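Long-range contacts in pseudoalteromonas arctica PAMC 21717 (Pseudoalteromonas arctica, PDB 5YL7), which probably hydrolyses peptide bonds in proteins as a cold-active, calcium-binding serine protease of the subtilase family: residues D28-S33 with A291-Q296; G193-I198 with G217-A222; A222-N227 with A243-A248. One frame throughout, in Å; residues are numbered along the deposited sequence.

How the contacts relate
Contacts 2 and 3 join successive neighbours of one parallel sheet: strand 219-224 pairs with 195-199 in contact 2 and with the outermost strand, 242-245, in contact 3. They share Ala222, follow one another along the chain, and have centres about 17 Å apart. Along the chain contact 1 encloses both, tying the loop after helix 23-27 to the last part of helix 280-297; its centre lies about 17 Å from that of contact 2 and about 22 Å from that of contact 3. Ala291 of that helix packs on Val195, so contacts 1 and 2 meet directly. Helix 280-297, which in subtilases carries the catalytic serine near its start, thus links an N-terminal loop to the core sheet.

Contact 1: D28-S33 with A291-Q296; sequences DTATGS and AALIKQ
Gln296 sends its amide out from helix 280-297 to hold two successive backbone N-H groups of the loop 28-33, and weakly a third. Its CG is anti to the backbone N (chi1 -180°) and the chain beyond it is extended, which brings OE1 to the N-H groups of the loop. OE1 accepts from Thr31 N at 2.8 Å, with an N-H...O angle of 159°, and equally closely from Gly32 N; the weak third bond comes from Ser33 N, 3.2 Å from Gln296 OE1. On the other branch, Gln296 NE2 donates to a water at 3.0 Å that is also bound to Thr31 OG1, a hydroxyl with a second partner in Asn124 ND2. Together the two branches restrict rotation of the amide. An alanine here would probably leave the N-H groups of Thr31 and Gly32 without their shared acceptor and let the turn move away from the helix.

Van der Waals contacts lie beside this polar cluster. Leu293 CD2 rests 3.4 Å from Gly32 N, against the Thr31-Gly32 peptide, while Ala30 CB makes an apolar contact with Leu293 CB at 4.1 Å. Gly32 has positive phi (93°), at which a CB would jam against the preceding carbonyl.

Val335 of helix 331-338 packs on Thr29, Ala30 and Leu293, and Ile294 turns to helix 303-312, placing this loop at a junction of helices just ahead of strand 36-41.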
ATOM      1  N   ASP A  28      14.396  12.947  -9.830  1.00  9.04           N
ATOM      2  CA  ASP A  28      14.908  14.219 -10.389  1.00  9.26           C
ATOM      3  C   ASP A  28      13.808  15.170 -10.661  1.00 12.36           C
ATOM      4  O   ASP A  28      14.075  16.402 -10.808  1.00 13.70           O
ATOM      5  CB  ASP A  28      15.737  13.870 -11.638  1.00  9.56           C
ATOM      6  CG  ASP A  28      17.008  13.205 -11.304  1.00 11.41           C
ATOM      7  OD1 ASP A  28      17.537  13.345 -10.192  1.00 13.76           O
ATOM      8  OD2 ASP A  28      17.478  12.380 -12.194  1.00 15.45           O
ATOM      9  N   THR A  29      12.544  14.727 -10.912  1.00 11.99           N
ATOM     10  CA  THR A  29      11.425  15.544 -11.359  1.00 12.93           C
ATOM     11  C   THR A  29      10.296  15.596 -10.328  1.00  9.86           C
ATOM     12  O   THR A  29       9.526  16.543 -10.217  1.00 10.77           O
ATOM     13  CB  THR A  29      10.816  14.847 -12.736  1.00 12.99           C
ATOM     14  OG1 THR A  29      11.875  14.958 -13.736  1.00 25.73           O
ATOM     15  CG2 THR A  29       9.704  15.566 -13.233  1.00 21.03           C
ATOM     16  N   ALA A  30      10.011  14.439  -9.625  1.00  8.30           N
ATOM     17  CA  ALA A  30       8.833  14.393  -8.728  1.00  8.20           C
ATOM     18  C   ALA A  30       9.195  13.520  -7.553  1.00  7.26           C
ATOM     19  O   ALA A  30       9.783  12.448  -7.685  1.00  7.89           O
ATOM     20  CB  ALA A  30       7.634  13.797  -9.463  1.00  8.96           C
ATOM     21  N   THR A  31       8.662  13.915  -6.414  1.00  7.39           N
ATOM     22  CA  THR A  31       8.846  13.215  -5.115  1.00  7.56           C
ATOM     23  C   THR A  31       7.529  13.074  -4.316  1.00  6.46           C
ATOM     24  O   THR A  31       7.555  12.536  -3.193  1.00  7.13           O
ATOM     25  CB  THR A  31       9.884  13.922  -4.261  1.00  8.30           C
ATOM     26  OG1 THR A  31       9.444  15.289  -4.064  1.00  9.30           O
ATOM     27  CG2 THR A  31      11.245  13.873  -4.952  1.00  9.46           C
ATOM     28  N   GLY A  32       6.450  13.560  -4.848  1.00  7.31           N
ATOM     29  CA  GLY A  32       5.169  13.561  -4.136  1.00  6.99           C
ATOM     30  C   GLY A  32       4.822  14.738  -3.367  1.00  7.83           C
ATOM     31  O   GLY A  32       3.819  14.769  -2.670  1.00  7.24           O
ATOM     32  N   SER A  33       5.629  15.823  -3.497  1.00  8.64           N
ATOM     33  CA  SER A  33       5.315  17.079  -2.712  1.00  8.81           C
ATOM     34  C   SER A  33       3.906  17.560  -2.963  1.00  8.13           C
ATOM     35  O   SER A  33       3.467  17.650  -4.096  1.00  8.96           O
ATOM     36  CB  SER A  33       6.199  18.192  -3.217  1.00 12.43           C
ATOM     37  OG  SER A  33       7.536  17.900  -3.043  1.00 18.67           O
ATOM     38  N   ALA A 291       1.690   6.744  -8.229  1.00  5.30           N
ATOM     39  CA  ALA A 291       0.513   7.579  -8.437  1.00  5.09           C
ATOM     40  C   ALA A 291       0.672   8.954  -7.794  1.00  5.08           C
ATOM     41  O   ALA A 291       0.250   9.970  -8.410  1.00  6.48           O
ATOM     42  CB  ALA A 291      -0.721   6.855  -7.878  1.00  5.07           C
ATOM     43  N   ALA A 292       1.261   9.042  -6.626  1.00  4.93           N
ATOM     44  CA  ALA A 292       1.568  10.308  -6.005  1.00  5.37           C
ATOM     45  C   ALA A 292       2.585  11.080  -6.787  1.00  5.61           C
ATOM     46  O   ALA A 292       2.436  12.350  -6.859  1.00  6.60           O
ATOM     47  CB  ALA A 292       1.981  10.129  -4.536  1.00  5.68           C
ATOM     48  N   LEU A 293       3.616  10.483  -7.347  1.00  5.41           N
ATOM     49  CA  LEU A 293       4.585  11.204  -8.191  1.00  6.34           C
ATOM     50  C   LEU A 293       3.847  11.788  -9.357  1.00  6.49           C
ATOM     51  O   LEU A 293       4.078  12.982  -9.737  1.00  7.41           O
ATOM     52  CB  LEU A 293       5.721  10.322  -8.635  1.00  6.00           C
ATOM     53  CG  LEU A 293       6.497   9.612  -7.555  1.00  6.57           C
ATOM     54  CD1 LEU A 293       7.683   8.859  -8.173  1.00  7.00           C
ATOM     55  CD2 LEU A 293       6.958  10.562  -6.461  1.00  7.25           C
ATOM     56  N   ILE A 294       3.024  11.030 -10.026  1.00  5.76           N
ATOM     57  CA  ILE A 294       2.211  11.492 -11.135  1.00  5.79           C
ATOM     58  C   ILE A 294       1.395  12.630 -10.727  1.00  6.25           C
ATOM     59  O   ILE A 294       1.291  13.657 -11.513  1.00  7.34           O
ATOM     60  CB  ILE A 294       1.318  10.319 -11.699  1.00  6.16           C
ATOM     61  CG1 ILE A 294       2.160   9.293 -12.379  1.00  6.50           C
ATOM     62  CG2 ILE A 294       0.238  10.866 -12.584  1.00  6.78           C
ATOM     63  CD1 ILE A 294       1.435   7.936 -12.545  1.00  6.47           C
ATOM     64  N   LYS A 295       0.710  12.628  -9.602  1.00  6.23           N
ATOM     65  CA  LYS A 295      -0.174  13.717  -9.164  1.00  6.80           C
ATOM     66  C   LYS A 295       0.637  14.968  -8.861  1.00  6.81           C
ATOM     67  O   LYS A 295       0.075  16.057  -9.104  1.00  8.73           O
ATOM     68  CB  LYS A 295      -1.001  13.238  -7.960  1.00  7.61           C
ATOM     69  CG  LYS A 295      -2.099  14.171  -7.562  1.00  7.95           C
ATOM     70  CD  LYS A 295      -3.189  14.232  -8.604  1.00  9.50           C
ATOM     71  CE  LYS A 295      -4.408  14.973  -8.087  1.00 13.23           C
ATOM     72  NZ  LYS A 295      -5.472  15.106  -9.001  1.00 21.90           N
ATOM     73  N   GLN A 296       1.833  14.896  -8.378  1.00  6.50           N
ATOM     74  CA  GLN A 296       2.662  16.116  -8.236  1.00  7.29           C
ATOM     75  C   GLN A 296       2.911  16.717  -9.610  1.00  8.69           C
ATOM     76  O   GLN A 296       2.768  17.926  -9.812  1.00 10.00           O
ATOM     77  CB  GLN A 296       3.949  15.836  -7.570  1.00  7.34           C
ATOM     78  CG  GLN A 296       4.837  17.116  -7.408  1.00  7.61           C
ATOM     79  CD  GLN A 296       6.218  16.818  -7.022  1.00  9.51           C
ATOM     80  OE1 GLN A 296       6.610  15.762  -6.544  1.00  9.03           O
ATOM     81  NE2 GLN A 296       7.067  17.827  -7.057  1.00 11.89           N
TER
HETATM   82  O   HOH W   1       9.873  17.063  -6.212  1.00 11.52           O

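Contact 2: G193-I198 with G217-A222; sequences GTVVVI and GVVNVA. With CA (calcium ion), chain F.
Ile198 meets Val218 through an extended arm: CG1 is anti to the carbonyl carbon (chi1 -55°), and a chi2 of -179° sets CD1 anti to CA, against Val218. There Ile198 CD1 touches Val218 CG1 at 3.6 Å, obliquely, and CB and CG2 of the same valine are also close. Strands 195-199 and 219-224 are neighbours in the parallel sheet at the core of the subtilisin-like alpha/beta fold.

The backbones pair as parallel strands do, with both peptide groups of Val219 engaged on either side of Val197. Val219 N donates to Val196 O at 2.8 Å in a nearly straight bond (175°), and Val219 O accepts from Ile198 N at 2.8 Å. Val221 N then bonds Ile198 O at 2.9 Å, carrying the pairing forward.

Val195, Val197, Val219 and Val221 line the other face. Val197 CG1 lies 3.9 Å from Val221 CG2, and Val195 CG2 is near Val219 CG2; helices 280-297 and 303-312 pack over this valine layer. Asn220, beside Ile198, has its amide ND2 bound to Asn239 OD1 on a loop.

Ahead of the paired residues, where Gly217 still stands off from strand 195-199, a water joins Val196 N to Gly217 O. The next carbonyl turns to a calcium ion, which is also bound by Asp241, Glu307 and four well-placed waters and takes Val218 O as a ligand at 2.3 Å.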
ATOM      1  N   GLY A 193     -12.090  12.357  -6.941  1.00  7.15           N
ATOM      2  CA  GLY A 193     -10.816  12.618  -7.549  1.00  6.95           C
ATOM      3  C   GLY A 193      -9.724  11.662  -7.058  1.00  7.15           C
ATOM      4  O   GLY A 193      -8.532  11.910  -7.370  1.00  9.92           O
ATOM      5  N   THR A 194     -10.055  10.676  -6.250  1.00  6.27           N
ATOM      6  CA  THR A 194      -9.024   9.800  -5.600  1.00  5.47           C
ATOM      7  C   THR A 194      -8.848   8.553  -6.445  1.00  5.22           C
ATOM      8  O   THR A 194      -9.833   7.820  -6.752  1.00  6.67           O
ATOM      9  CB  THR A 194      -9.510   9.384  -4.248  1.00  5.85           C
ATOM     10  OG1 THR A 194      -9.822  10.575  -3.469  1.00  7.53           O
ATOM     11  CG2 THR A 194      -8.503   8.547  -3.509  1.00  6.16           C
ATOM     12  N   VAL A 195      -7.608   8.242  -6.854  1.00  4.85           N
ATOM     13  CA  VAL A 195      -7.260   6.970  -7.489  1.00  4.98           C
ATOM     14  C   VAL A 195      -7.088   5.893  -6.437  1.00  4.60           C
ATOM     15  O   VAL A 195      -6.562   6.157  -5.348  1.00  5.62           O
ATOM     16  CB  VAL A 195      -6.043   7.133  -8.419  1.00  5.36           C
ATOM     17  CG1 VAL A 195      -4.766   7.402  -7.658  1.00  5.19           C
ATOM     18  CG2 VAL A 195      -5.849   5.937  -9.353  1.00  6.03           C
ATOM     19  N   VAL A 196      -7.510   4.679  -6.777  1.00  4.53           N
ATOM     20  CA  VAL A 196      -7.559   3.571  -5.815  1.00  4.21           C
ATOM     21  C   VAL A 196      -6.615   2.468  -6.280  1.00  4.45           C
ATOM     22  O   VAL A 196      -6.871   1.911  -7.354  1.00  5.39           O
ATOM     23  CB  VAL A 196      -8.992   3.076  -5.639  1.00  5.29           C
ATOM     24  CG1 VAL A 196      -9.012   1.981  -4.584  1.00  6.35           C
ATOM     25  CG2 VAL A 196      -9.897   4.201  -5.178  1.00  6.01           C
ATOM     26  N   VAL A 197      -5.599   2.162  -5.491  1.00  4.34           N
ATOM     27  CA  VAL A 197      -4.592   1.163  -5.814  1.00  4.59           C
ATOM     28  C   VAL A 197      -4.707   0.027  -4.858  1.00  4.76           C
ATOM     29  O   VAL A 197      -4.738   0.239  -3.649  1.00  5.14           O
ATOM     30  CB  VAL A 197      -3.183   1.845  -5.725  1.00  5.11           C
ATOM     31  CG1 VAL A 197      -2.095   0.809  -6.075  1.00  5.87           C
ATOM     32  CG2 VAL A 197      -3.086   3.025  -6.694  1.00  5.16           C
ATOM     33  N   ILE A 198      -4.733  -1.222  -5.398  1.00  4.82           N
ATOM     34  CA  ILE A 198      -5.090  -2.395  -4.621  1.00  4.74           C
ATOM     35  C   ILE A 198      -4.148  -3.545  -4.919  1.00  4.76           C
ATOM     36  O   ILE A 198      -3.709  -3.768  -6.057  1.00  5.59           O
ATOM     37  CB  ILE A 198      -6.540  -2.836  -4.907  1.00  5.53           C
ATOM     38  CG1 ILE A 198      -7.476  -1.635  -4.650  1.00  6.38           C
ATOM     39  CG2 ILE A 198      -6.901  -4.037  -4.034  1.00  6.17           C
ATOM     40  CD1 ILE A 198      -8.949  -1.896  -4.871  1.00  8.49           C
ATOM     41  N   GLY A 217     -12.857   0.075 -11.606  1.00  4.84           N
ATOM     42  CA  GLY A 217     -12.294   1.414 -11.372  1.00  5.40           C
ATOM     43  C   GLY A 217     -11.131   1.490 -10.435  1.00  5.93           C
ATOM     44  O   GLY A 217     -10.945   2.514  -9.804  1.00  6.68           O
ATOM     45  N   VAL A 218     -10.346   0.414 -10.369  1.00  5.45           N
ATOM     46  CA  VAL A 218      -9.187   0.346  -9.474  1.00  5.13           C
ATOM     47  C   VAL A 218      -7.984  -0.008 -10.248  1.00  5.09           C
ATOM     48  O   VAL A 218      -8.045  -0.597 -11.325  1.00  5.57           O
ATOM     49  CB  VAL A 218      -9.425  -0.663  -8.318  1.00  5.43           C
ATOM     50  CG1 VAL A 218     -10.726  -0.367  -7.563  1.00  6.28           C
ATOM     51  CG2 VAL A 218      -9.424  -2.092  -8.755  1.00  6.84           C
ATOM     52  N   VAL A 219      -6.827   0.278  -9.656  1.00  4.75           N
ATOM     53  CA  VAL A 219      -5.525  -0.163 -10.211  1.00  4.98           C
ATOM     54  C   VAL A 219      -5.127  -1.408  -9.407  1.00  4.69           C
ATOM     55  O   VAL A 219      -4.715  -1.299  -8.242  1.00  4.43           O
ATOM     56  CB  VAL A 219      -4.454   0.911 -10.093  1.00  5.54           C
ATOM     57  CG1 VAL A 219      -3.178   0.478 -10.718  1.00  6.11           C
ATOM     58  CG2 VAL A 219      -4.945   2.253 -10.675  1.00  5.83           C
ATOM     59  N   ASN A 220      -5.269  -2.581 -10.018  1.00  4.49           N
ATOM     60  CA  ASN A 220      -5.011  -3.857  -9.352  1.00  4.68           C
ATOM     61  C   ASN A 220      -3.625  -4.317  -9.705  1.00  4.76           C
ATOM     62  O   ASN A 220      -3.217  -4.322 -10.896  1.00  5.30           O
ATOM     63  CB  ASN A 220      -6.049  -4.913  -9.769  1.00  5.18           C
ATOM     64  CG  ASN A 220      -6.057  -6.081  -8.831  1.00  5.94           C
ATOM     65  OD1 ASN A 220      -5.717  -5.994  -7.684  1.00  6.44           O
ATOM     66  ND2 ASN A 220      -6.535  -7.249  -9.358  1.00  7.24           N
ATOM     67  N   VAL A 221      -2.854  -4.646  -8.669  1.00  4.11           N
ATOM     68  CA  VAL A 221      -1.379  -4.770  -8.786  1.00  4.67           C
ATOM     69  C   VAL A 221      -0.938  -6.188  -8.437  1.00  4.08           C
ATOM     70  O   VAL A 221      -1.171  -6.689  -7.332  1.00  5.07           O
ATOM     71  CB  VAL A 221      -0.722  -3.784  -7.827  1.00  4.23           C
ATOM     72  CG1 VAL A 221       0.807  -3.866  -7.936  1.00  4.32           C
ATOM     73  CG2 VAL A 221      -1.181  -2.363  -8.116  1.00  4.64           C
ATOM     74  N   ALA A 222      -0.238  -6.786  -9.426  1.00  3.99           N
ATOM     75  CA  ALA A 222       0.472  -8.087  -9.231  1.00  4.39           C
ATOM     76  C   ALA A 222       1.870  -7.792  -8.725  1.00  4.92           C
ATOM     77  O   ALA A 222       2.435  -6.714  -8.857  1.00  5.14           O
ATOM     78  CB  ALA A 222       0.504  -8.863 -10.527  1.00  4.96           C
TER
HETATM   79 CA    CA F 804      -8.263  -1.512 -13.444  1.00  6.14          CA
HETATM   80  O   HOH W   2      -8.964   4.393  -9.251  1.00  6.87           O
HETATM   81  O   HOH W   3     -10.446  -2.150 -12.320  1.00  9.20           O
HETATM   82  O   HOH W   4      -8.013  -3.826 -15.119  1.00102.83           O
HETATM   83  O   HOH W   5      -9.160  -1.817 -15.629  1.00 10.46           O
HETATM   84  O   HOH W   6      -8.512  -3.939 -13.201  1.00 11.53           O
HETATM   85  O   HOH W   7      -9.932   0.381 -13.574  1.00 10.17           O

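Contact 3: A222-N227 with A243-A248; sequences ASVGRN and AAPGGA
Val224 leans over Ala243 and Pro245, where strand 219-224 meets strand 242-245, the outermost strand of the parallel sheet in this subtilisin-like fold. From its CB the side chain forks. CG1, anti to the carbonyl carbon (chi1 -62°), reaches Ala243 CB at 4.0 Å, while the tip of the other branch, CG2, settles over the Ala244-Pro245 peptide, 3.7 Å from Pro245 N. Ala222 CB joins the same face beside Ala243.

The backbones are bonded in parallel fashion. Ala222 O accepts from Ala244 N, and Val224 N donates to Ala244 O at 2.9 Å from above the carbonyl plane. Pro245 lacks an N-H, yet the pairing does not need one: the next bond comes from Gly246 N, 3.0 Å from Val224 O. That oxygen accepts a second bond from Gly247 N at 3.2 Å, so two successive amides converge on it as 243-248 turns out of the sheet.

On the face shared with Ala244, Ser223 OG, anti to its own backbone N (chi1 174°), comes within 3.1 Å of Gly246 CA. A side chain on Gly246 would collide with this hydroxyl, which is hydrogen-bonded to Tyr233 OH; helix 280-297 packs against Ser223 and Ala244 here.

Past the last strand bonds, one water spans the separating chains, accepting from Arg226 N and from Ala248 N at 2.9 Å each.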
ATOM      1  N   ALA A 222      -0.238  -6.786  -9.426  1.00  3.99           N
ATOM      2  CA  ALA A 222       0.472  -8.087  -9.231  1.00  4.39           C
ATOM      3  C   ALA A 222       1.870  -7.792  -8.725  1.00  4.92           C
ATOM      4  O   ALA A 222       2.435  -6.714  -8.857  1.00  5.14           O
ATOM      5  CB  ALA A 222       0.504  -8.863 -10.527  1.00  4.96           C
ATOM      6  N   SER A 223       2.507  -8.825  -8.142  1.00  4.85           N
ATOM      7  CA  SER A 223       3.815  -8.719  -7.567  1.00  4.62           C
ATOM      8  C   SER A 223       4.899  -9.413  -8.364  1.00  4.84           C
ATOM      9  O   SER A 223       4.663 -10.609  -8.746  1.00  5.69           O
ATOM     10  CB  SER A 223       3.824  -9.324  -6.191  1.00  5.34           C
ATOM     11  OG  SER A 223       5.151  -9.350  -5.661  1.00  5.40           O
ATOM     12  N   VAL A 224       6.011  -8.780  -8.631  1.00  4.62           N
ATOM     13  CA  VAL A 224       7.237  -9.403  -9.112  1.00  4.57           C
ATOM     14  C   VAL A 224       8.211  -9.539  -8.002  1.00  4.93           C
ATOM     15  O   VAL A 224       8.283  -8.775  -7.029  1.00  5.22           O
ATOM     16  CB  VAL A 224       7.861  -8.736 -10.323  1.00  5.60           C
ATOM     17  CG1 VAL A 224       6.916  -8.780 -11.526  1.00  6.39           C
ATOM     18  CG2 VAL A 224       8.295  -7.317 -10.032  1.00  6.00           C
ATOM     19  N   GLY A 225       9.097 -10.535  -8.149  1.00  5.01           N
ATOM     20  CA  GLY A 225      10.294 -10.662  -7.293  1.00  5.54           C
ATOM     21  C   GLY A 225      11.434  -9.900  -7.839  1.00  5.29           C
ATOM     22  O   GLY A 225      11.396  -9.234  -8.870  1.00  5.89           O
ATOM     23  N   ARG A 226      12.599 -10.093  -7.204  1.00  5.58           N
ATOM     24  CA  ARG A 226      13.844  -9.474  -7.576  1.00  6.74           C
ATOM     25  C   ARG A 226      14.339  -9.889  -8.957  1.00  6.31           C
ATOM     26  O   ARG A 226      15.102  -9.152  -9.557  1.00  7.03           O
ATOM     27  CB  ARG A 226      14.871  -9.725  -6.443  1.00  6.60           C
ATOM     28  CG  ARG A 226      16.154  -8.939  -6.601  1.00  6.96           C
ATOM     29  CD  ARG A 226      16.948  -9.041  -5.309  1.00  8.71           C
ATOM     30  NE  ARG A 226      18.115  -8.174  -5.300  1.00  8.98           N
ATOM     31  CZ  ARG A 226      18.852  -8.038  -4.183  1.00 11.77           C
ATOM     32  NH1 ARG A 226      18.591  -8.735  -3.100  1.00 12.23           N
ATOM     33  NH2 ARG A 226      19.743  -7.079  -4.174  1.00 13.86           N
ATOM     34  N   ASN A 227      13.865 -11.003  -9.473  1.00  6.69           N
ATOM     35  CA  ASN A 227      14.153 -11.386 -10.829  1.00  7.18           C
ATOM     36  C   ASN A 227      13.341 -10.649 -11.878  1.00  7.27           C
ATOM     37  O   ASN A 227      13.587 -10.796 -13.064  1.00  7.48           O
ATOM     38  CB  ASN A 227      13.974 -12.924 -11.065  1.00  8.02           C
ATOM     39  CG  ASN A 227      12.538 -13.386 -10.865  1.00  8.63           C
ATOM     40  OD1 ASN A 227      11.700 -12.659 -10.300  1.00  8.82           O
ATOM     41  ND2 ASN A 227      12.182 -14.509 -11.437  1.00 11.99           N
ATOM     42  N   ALA A 243       2.230  -4.597 -12.714  1.00  4.58           N
ATOM     43  CA  ALA A 243       2.971  -5.249 -11.685  1.00  4.33           C
ATOM     44  C   ALA A 243       3.961  -4.328 -11.041  1.00  4.70           C
ATOM     45  O   ALA A 243       4.415  -3.365 -11.656  1.00  4.82           O
ATOM     46  CB  ALA A 243       3.687  -6.461 -12.243  1.00  5.40           C
ATOM     47  N   ALA A 244       4.399  -4.697  -9.843  1.00  4.29           N
ATOM     48  CA  ALA A 244       5.457  -3.943  -9.135  1.00  4.48           C
ATOM     49  C   ALA A 244       6.172  -4.918  -8.218  1.00  4.43           C
ATOM     50  O   ALA A 244       5.588  -5.964  -7.875  1.00  4.44           O
ATOM     51  CB  ALA A 244       4.873  -2.740  -8.403  1.00  4.99           C
ATOM     52  N   PRO A 245       7.360  -4.577  -7.720  1.00  4.69           N
ATOM     53  CA  PRO A 245       8.027  -5.476  -6.799  1.00  4.81           C
ATOM     54  C   PRO A 245       7.315  -5.628  -5.507  1.00  4.77           C
ATOM     55  O   PRO A 245       7.114  -4.672  -4.752  1.00  5.95           O
ATOM     56  CB  PRO A 245       9.421  -4.794  -6.640  1.00  5.30           C
ATOM     57  CG  PRO A 245       9.188  -3.416  -6.977  1.00  5.53           C
ATOM     58  CD  PRO A 245       8.197  -3.416  -8.069  1.00  5.49           C
ATOM     59  N   GLY A 246       6.974  -6.878  -5.142  1.00  4.43           N
ATOM     60  CA  GLY A 246       6.535  -7.270  -3.844  1.00  4.76           C
ATOM     61  C   GLY A 246       7.375  -8.267  -3.100  1.00  4.65           C
ATOM     62  O   GLY A 246       7.094  -8.615  -1.982  1.00  5.03           O
ATOM     63  N   GLY A 247       8.408  -8.755  -3.825  1.00  5.55           N
ATOM     64  CA  GLY A 247       9.395  -9.660  -3.212  1.00  5.43           C
ATOM     65  C   GLY A 247       9.010 -11.106  -3.262  1.00  5.79           C
ATOM     66  O   GLY A 247       7.849 -11.473  -3.393  1.00  6.73           O
ATOM     67  N   ALA A 248      10.039 -11.935  -3.205  1.00  6.39           N
ATOM     68  CA  ALA A 248       9.850 -13.412  -3.211  1.00  6.45           C
ATOM     69  C   ALA A 248      10.827 -14.003  -2.227  1.00  6.60           C
ATOM     70  O   ALA A 248      12.011 -14.235  -2.646  1.00  8.15           O
ATOM     71  CB  ALA A 248       9.954 -13.959  -4.590  1.00  6.95           C
TER
HETATM   72  O   HOH W   8      12.472 -11.088  -4.458  1.00  7.79           O